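Local atomic coordinates of toxin RelG (PDB entry 3G5O), a protein that acts as the RNA-cleaving toxin of a type II toxin-antitoxin system, cutting preferentially at the 3'-end of purine ribonucleotides until its cognate antitoxin RelF neutralises it. Residues C[20-25]-C[91-96]; C[39-44]-C[73-78]. All coordinates share one frame; numbering follows the deposited sequence. Where two conformers were deposited one is given.

Interaction 1. Residues C[20-25]-C[91-96]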
loop_
_atom_site.group_PDB
_atom_site.type_symbol
_atom_site.label_atom_id
_atom_site.label_comp_id
_atom_site.label_asym_id
_atom_site.label_seq_id
_atom_site.Cartn_x
_atom_site.Cartn_y
_atom_site.Cartn_z
ATOM N N VAL C 20 -24.228 -13.383 4.350
ATOM C CA VAL C 20 -22.754 -13.455 4.430
ATOM C C VAL C 20 -22.364 -14.857 4.027
ATOM O O VAL C 20 -23.006 -15.837 4.447
ATOM C CB VAL C 20 -22.217 -13.127 5.856
ATOM C CG1 VAL C 20 -20.668 -13.460 5.957
ATOM C CG2 VAL C 20 -22.451 -11.672 6.188
ATOM N N ARG C 21 -21.342 -14.960 3.173
ATOM C CA ARG C 21 -20.868 -16.248 2.675
ATOM C C ARG C 21 -19.349 -16.243 2.824
ATOM O O ARG C 21 -18.718 -15.175 2.716
ATOM C CB ARG C 21 -21.185 -16.401 1.175
ATOM C CG ARG C 21 -22.634 -16.204 0.739
ATOM C CD ARG C 21 -23.469 -17.444 0.889
ATOM N NE ARG C 21 -23.021 -18.608 0.115
ATOM C CZ ARG C 21 -23.637 -19.801 0.168
ATOM N NH1 ARG C 21 -24.728 -19.939 0.914
ATOM N NH2 ARG C 21 -23.180 -20.849 -0.514
ATOM N N PHE C 22 -18.759 -17.417 3.019
ATOM C CA PHE C 22 -17.301 -17.542 3.124
ATOM C C PHE C 22 -16.903 -18.311 1.874
ATOM O O PHE C 22 -17.550 -19.324 1.529
ATOM C CB PHE C 22 -16.883 -18.398 4.351
ATOM C CG PHE C 22 -16.877 -17.649 5.676
ATOM C CD1 PHE C 22 -15.670 -17.343 6.300
ATOM C CD2 PHE C 22 -18.065 -17.322 6.315
ATOM C CE1 PHE C 22 -15.639 -16.659 7.521
ATOM C CE2 PHE C 22 -18.060 -16.643 7.534
ATOM C CZ PHE C 22 -16.824 -16.337 8.145
ATOM N N THR C 23 -15.845 -17.845 1.222
ATOM C CA THR C 23 -15.195 -18.601 0.140
ATOM C C THR C 23 -14.430 -19.766 0.780
ATOM O O THR C 23 -14.215 -19.796 2.007
ATOM C CB THR C 23 -14.181 -17.741 -0.647
ATOM O OG1 THR C 23 -13.209 -17.188 0.257
ATOM C CG2 THR C 23 -14.882 -16.594 -1.401
ATOM N N THR C 24 -14.000 -20.704 -0.063
ATOM C CA THR C 24 -13.057 -21.771 0.332
ATOM C C THR C 24 -11.798 -21.219 0.930
ATOM O O THR C 24 -11.280 -21.754 1.913
ATOM C CB THR C 24 -12.664 -22.693 -0.891
ATOM O OG1 THR C 24 -13.857 -23.282 -1.400
ATOM C CG2 THR C 24 -11.720 -23.808 -0.474
ATOM N N THR C 25 -11.307 -20.123 0.366
ATOM C CA THR C 25 -10.043 -19.507 0.870
ATOM C C THR C 25 -10.244 -19.035 2.292
ATOM O O THR C 25 -9.373 -19.243 3.152
ATOM C CB THR C 25 -9.523 -18.222 0.137
ATOM O OG1 THR C 25 -10.611 -17.361 -0.185
ATOM C CG2 THR C 25 -8.665 -18.523 -1.092
ATOM N N LEU C 91 -13.358 -13.169 1.753
ATOM C CA LEU C 91 -12.251 -13.695 0.964
ATOM C C LEU C 91 -11.161 -14.243 1.868
ATOM O O LEU C 91 -10.582 -15.278 1.549
ATOM C CB LEU C 91 -11.632 -12.557 0.112
ATOM C CG LEU C 91 -12.650 -11.748 -0.690
ATOM C CD1 LEU C 91 -11.874 -10.725 -1.473
ATOM C CD2 LEU C 91 -13.602 -12.611 -1.653
ATOM N N ARG C 92 -10.901 -13.558 2.980
ATOM C CA ARG C 92 -9.814 -13.914 3.890
ATOM C C ARG C 92 -10.152 -13.542 5.326
ATOM O O ARG C 92 -10.896 -12.565 5.599
ATOM C CB ARG C 92 -8.499 -13.180 3.525
ATOM C CG ARG C 92 -7.909 -13.446 2.095
ATOM C CD ARG C 92 -7.356 -14.885 1.955
ATOM N NE ARG C 92 -6.429 -15.259 3.036
ATOM C CZ ARG C 92 -5.107 -15.022 2.998
ATOM N NH1 ARG C 92 -4.550 -14.417 1.955
ATOM N NH2 ARG C 92 -4.335 -15.391 4.009
ATOM N N VAL C 93 -9.546 -14.284 6.250
ATOM C CA VAL C 93 -9.605 -13.950 7.688
ATOM C C VAL C 93 -8.169 -14.015 8.207
ATOM O O VAL C 93 -7.402 -14.967 7.893
ATOM C CB VAL C 93 -10.494 -14.950 8.482
ATOM C CG1 VAL C 93 -10.553 -14.540 9.975
ATOM C CG2 VAL C 93 -11.898 -14.966 7.901
ATOM N N ASP C 94 -7.777 -13.017 8.977
ATOM C CA ASP C 94 -6.420 -13.027 9.520
ATOM C C ASP C 94 -6.454 -12.607 11.001
ATOM O O ASP C 94 -7.248 -11.709 11.392
ATOM C CB ASP C 94 -5.525 -12.089 8.734
ATOM C CG ASP C 94 -4.012 -12.423 8.909
ATOM O OD1 ASP C 94 -3.582 -13.578 8.631
ATOM O OD2 ASP C 94 -3.274 -11.533 9.305
ATOM N N HIS C 95 -5.587 -13.223 11.784
ATOM C CA HIS C 95 -5.465 -12.906 13.198
ATOM C C HIS C 95 -4.006 -12.681 13.509
ATOM O O HIS C 95 -3.171 -13.522 13.167
ATOM C CB HIS C 95 -5.960 -14.071 14.064
ATOM C CG HIS C 95 -5.625 -13.897 15.511
ATOM N ND1 HIS C 95 -4.669 -14.657 16.147
ATOM C CD2 HIS C 95 -6.075 -13.006 16.424
ATOM C CE1 HIS C 95 -4.562 -14.259 17.405
ATOM N NE2 HIS C 95 -5.392 -13.247 17.595
ATOM N N ARG C 96 -3.703 -11.540 14.131
ATOM C CA ARG C 96 -2.325 -11.212 14.510
ATOM C C ARG C 96 -2.351 -10.686 15.917
ATOM O O ARG C 96 -2.783 -9.541 16.139
ATOM C CB ARG C 96 -1.741 -10.108 13.620
ATOM C CG ARG C 96 -1.597 -10.448 12.168
ATOM C CD ARG C 96 -0.424 -11.380 11.809
ATOM N NE ARG C 96 -0.745 -12.095 10.553
ATOM C CZ ARG C 96 -0.267 -13.294 10.204
ATOM N NH1 ARG C 96 0.605 -13.939 10.982
ATOM N NH2 ARG C 96 -0.659 -13.855 9.059
#

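Interaction 2. Residues C[39-44]-C[73-78]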
loop_
_atom_site.group_PDB
_atom_site.type_symbol
_atom_site.label_atom_id
_atom_site.label_comp_id
_atom_site.label_asym_id
_atom_site.label_seq_id
_atom_site.Cartn_x
_atom_site.Cartn_y
_atom_site.Cartn_z
ATOM N N ALA C 39 -14.813 -18.761 16.936
ATOM C CA ALA C 39 -16.213 -18.475 17.312
ATOM C C ALA C 39 -16.520 -16.957 17.274
ATOM O O ALA C 39 -17.599 -16.562 16.817
ATOM C CB ALA C 39 -16.551 -19.077 18.681
ATOM N N ALA C 40 -15.568 -16.122 17.697
ATOM C CA ALA C 40 -15.777 -14.661 17.642
ATOM C C ALA C 40 -15.912 -14.160 16.179
ATOM O O ALA C 40 -16.750 -13.302 15.873
ATOM C CB ALA C 40 -14.673 -13.896 18.372
ATOM N N VAL C 41 -15.029 -14.653 15.317
ATOM C CA VAL C 41 -15.090 -14.321 13.896
ATOM C C VAL C 41 -16.438 -14.706 13.293
ATOM O O VAL C 41 -17.031 -13.928 12.555
ATOM C CB VAL C 41 -13.945 -14.972 13.082
ATOM C CG1 VAL C 41 -14.191 -14.798 11.563
ATOM C CG2 VAL C 41 -12.616 -14.329 13.464
ATOM N N VAL C 42 -16.873 -15.942 13.537
ATOM C CA VAL C 42 -18.178 -16.404 13.050
ATOM C C VAL C 42 -19.344 -15.534 13.537
ATOM O O VAL C 42 -20.262 -15.193 12.753
ATOM C CB VAL C 42 -18.410 -17.920 13.382
ATOM C CG1 VAL C 42 -19.924 -18.352 13.224
ATOM C CG2 VAL C 42 -17.478 -18.765 12.588
ATOM N N GLU C 43 -19.327 -15.161 14.810
ATOM C CA GLU C 43 -20.413 -14.336 15.349
ATOM C C GLU C 43 -20.337 -12.913 14.813
ATOM O O GLU C 43 -21.370 -12.262 14.586
ATOM C CB GLU C 43 -20.427 -14.342 16.883
ATOM C CG GLU C 43 -20.732 -15.739 17.466
ATOM C CD GLU C 43 -22.213 -16.155 17.297
ATOM O OE1 GLU C 43 -23.044 -15.284 16.951
ATOM O OE2 GLU C 43 -22.550 -17.345 17.545
ATOM N N PHE C 44 -19.123 -12.441 14.556
ATOM C CA PHE C 44 -18.989 -11.117 13.938
ATOM C C PHE C 44 -19.507 -11.187 12.474
ATOM O O PHE C 44 -20.306 -10.370 12.073
ATOM C CB PHE C 44 -17.511 -10.651 13.950
ATOM C CG PHE C 44 -17.273 -9.407 13.165
ATOM C CD1 PHE C 44 -17.947 -8.241 13.488
ATOM C CD2 PHE C 44 -16.369 -9.399 12.111
ATOM C CE1 PHE C 44 -17.744 -7.071 12.754
ATOM C CE2 PHE C 44 -16.163 -8.247 11.370
ATOM C CZ PHE C 44 -16.847 -7.080 11.710
ATOM N N GLY C 73 -10.503 -6.066 17.364
ATOM C CA GLY C 73 -9.342 -6.460 18.149
ATOM C C GLY C 73 -8.207 -6.884 17.233
ATOM O O GLY C 73 -7.697 -6.067 16.437
ATOM N N THR C 74 -7.787 -8.138 17.332
ATOM C CA THR C 74 -6.604 -8.573 16.611
ATOM C C THR C 74 -6.943 -9.352 15.350
ATOM O O THR C 74 -6.032 -9.805 14.652
ATOM C CB THR C 74 -5.708 -9.449 17.497
ATOM O OG1 THR C 74 -6.532 -10.431 18.128
ATOM C CG2 THR C 74 -5.029 -8.543 18.598
ATOM N N TYR C 75 -8.232 -9.532 15.059
ATOM C CA TYR C 75 -8.582 -10.153 13.763
ATOM C C TYR C 75 -9.165 -9.197 12.721
ATOM O O TYR C 75 -9.792 -8.143 13.057
ATOM C CB TYR C 75 -9.432 -11.425 13.908
ATOM C CG TYR C 75 -10.818 -11.199 14.459
ATOM C CD1 TYR C 75 -11.836 -10.749 13.624
ATOM C CD2 TYR C 75 -11.100 -11.395 15.814
ATOM C CE1 TYR C 75 -13.105 -10.546 14.108
ATOM C CE2 TYR C 75 -12.421 -11.177 16.330
ATOM C CZ TYR C 75 -13.402 -10.767 15.434
ATOM O OH TYR C 75 -14.694 -10.479 15.841
ATOM N N ARG C 76 -8.950 -9.574 11.458
ATOM C CA ARG C 76 -9.497 -8.858 10.323
ATOM C C ARG C 76 -10.149 -9.768 9.309
ATOM O O ARG C 76 -9.686 -10.886 9.059
ATOM C CB ARG C 76 -8.422 -8.026 9.620
ATOM C CG ARG C 76 -7.939 -6.813 10.430
ATOM C CD ARG C 76 -6.671 -6.271 9.738
ATOM N NE ARG C 76 -6.328 -4.915 10.157
ATOM C CZ ARG C 76 -5.548 -4.612 11.201
ATOM N NH1 ARG C 76 -5.022 -5.580 11.954
ATOM N NH2 ARG C 76 -5.279 -3.329 11.479
ATOM N N LEU C 77 -11.220 -9.280 8.707
ATOM C CA LEU C 77 -11.836 -9.985 7.595
ATOM C C LEU C 77 -11.667 -9.113 6.385
ATOM O O LEU C 77 -11.853 -7.887 6.477
ATOM C CB LEU C 77 -13.334 -10.163 7.848
ATOM C CG LEU C 77 -13.680 -11.321 8.777
ATOM C CD1 LEU C 77 -13.240 -10.945 10.202
ATOM C CD2 LEU C 77 -15.161 -11.612 8.818
ATOM N N LEU C 78 -11.353 -9.751 5.269
ATOM C CA LEU C 78 -11.286 -9.103 3.954
ATOM C C LEU C 78 -12.506 -9.557 3.154
ATOM O O LEU C 78 -12.754 -10.756 3.017
ATOM C CB LEU C 78 -10.018 -9.531 3.210
ATOM C CG LEU C 78 -9.756 -8.933 1.810
ATOM C CD1 LEU C 78 -9.420 -7.457 1.985
ATOM C CD2 LEU C 78 -8.596 -9.682 1.098
#

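Interaction 1. Residues C[20-25]-C[91-96]
The F22 ring meets V93 at its edge, near the ring plane. The touching atoms are F22 CE1 and V93 CG2, 4.1 Å apart, and the two side chains cross obliquely. F22 CG stands beside its backbone N (chi1 -81°), which brings the end of the ring closer to V93 than its CB bond alone would suggest. Beyond this pair, A45 of helix 35-51 also packs on the ring. The polar part of the contact lies where strand 19-23 gives way to helix 24-30, with T23 at the N-cap. T25 OG1 donates to L91 O at 2.7 Å, lying in the carbonyl plane on a lone pair, with a C=O...O angle of 144°. T25 chi1 of 40° sets OG1 between the backbone N and the carbonyl carbon, where it meets L91 O. T23 OG1 takes the same crowded position. As the N-cap it accepts from A26 N, and its one proton has both T25 OG1, at 2.6 Å from T23 OG1, and I90 O within reach. T23 CG2 reaches L91 CD2 at 4.2 Å. L91 and R92 both face L78, which makes a classic beta bulge here in strand 87-95. R92 sends its CD past T25 CB, while its guanidinium forms a salt bridge with D29, one turn further along helix 24-30. On the far side, F22 and T23 pair with an antiparallel strand of the antitoxin chain, so the sheet continues across the interface. Two buried threonine hydroxyls thus serve the bulge and the first turn of the helix together, and the carbonyl of L91 gains a side-chain donor.

Interaction 2. Residues C[39-44]-C[73-78]
Helix 35-51 packs here against one face of the mixed beta-sheet of this RelE-family toxin. Its 39-44 part crosses strand 75-78 at -45°, with the axes 10.1 Å apart at closest approach. Y75 carries the contact from the strand. Its CB points toward the helix, and CG sits between the backbone N and the carbonyl carbon (chi1 67°), the crowded position. From there the ring runs into the helix surface. CG and CD1 both lie under V41 CG2, each at 3.7 Å. This methyl stands over the centre of one ring face, 13° off the normal, in a CH-pi contact. CE1 lies on the side of F44, where F44 CD2 meets the ring edge in its plane at 4.0 Å. CE2 reaches A40 CB at 4.1 Å, an oblique approach. At the tip, Y75 OH lies 3.5 Å from A40 O. That carbonyl already accepts the helix bond from F44 N. L77, two residues on, points to the same side of the strand. Its CG stands beside its backbone N. L77 CD1 fits at the edge of the F44 ring and also meets V41 CG1. F44 CG is anti to its backbone N, which carries the ring on to A70 and R72 of strand 68-72. V41 also packs on V93 and on the loop residue L33, so residues 39-44 sit over strands 87-95, 75-82 and 68-72. The CB of R76, between Y75 and L77, points away from the helix, and its guanidinium meets the antitoxin chain, with a salt bridge to E57 and a cation-pi contact with Y60 of that chain. At the end of the tyrosine, Y75 OH also lies 3.4 Å from F44 CB.

How the interactions relate
Interactions 1 and 2 share one sheet, because strands 87-95 and 75-82 are neighbours in it. Their centres are about 9 Å apart. The backbones probably bond directly: R76 N lies 2.7 Å from D94 O, and L91 N lies 2.8 Å from L78 O. Interaction 1 joins strand 19-23, outermost within this chain, and the start of helix 24-30 to strand 87-95. Interaction 2 sets the next helix, 35-51, on the sheet. V93 ties the two together, touching F22 in one and V41 in the other. Both contacts also reach the antitoxin chain: D94 OD2 is hydrogen-bonded to Y60 OH of that chain, the same Y60 that R76 meets.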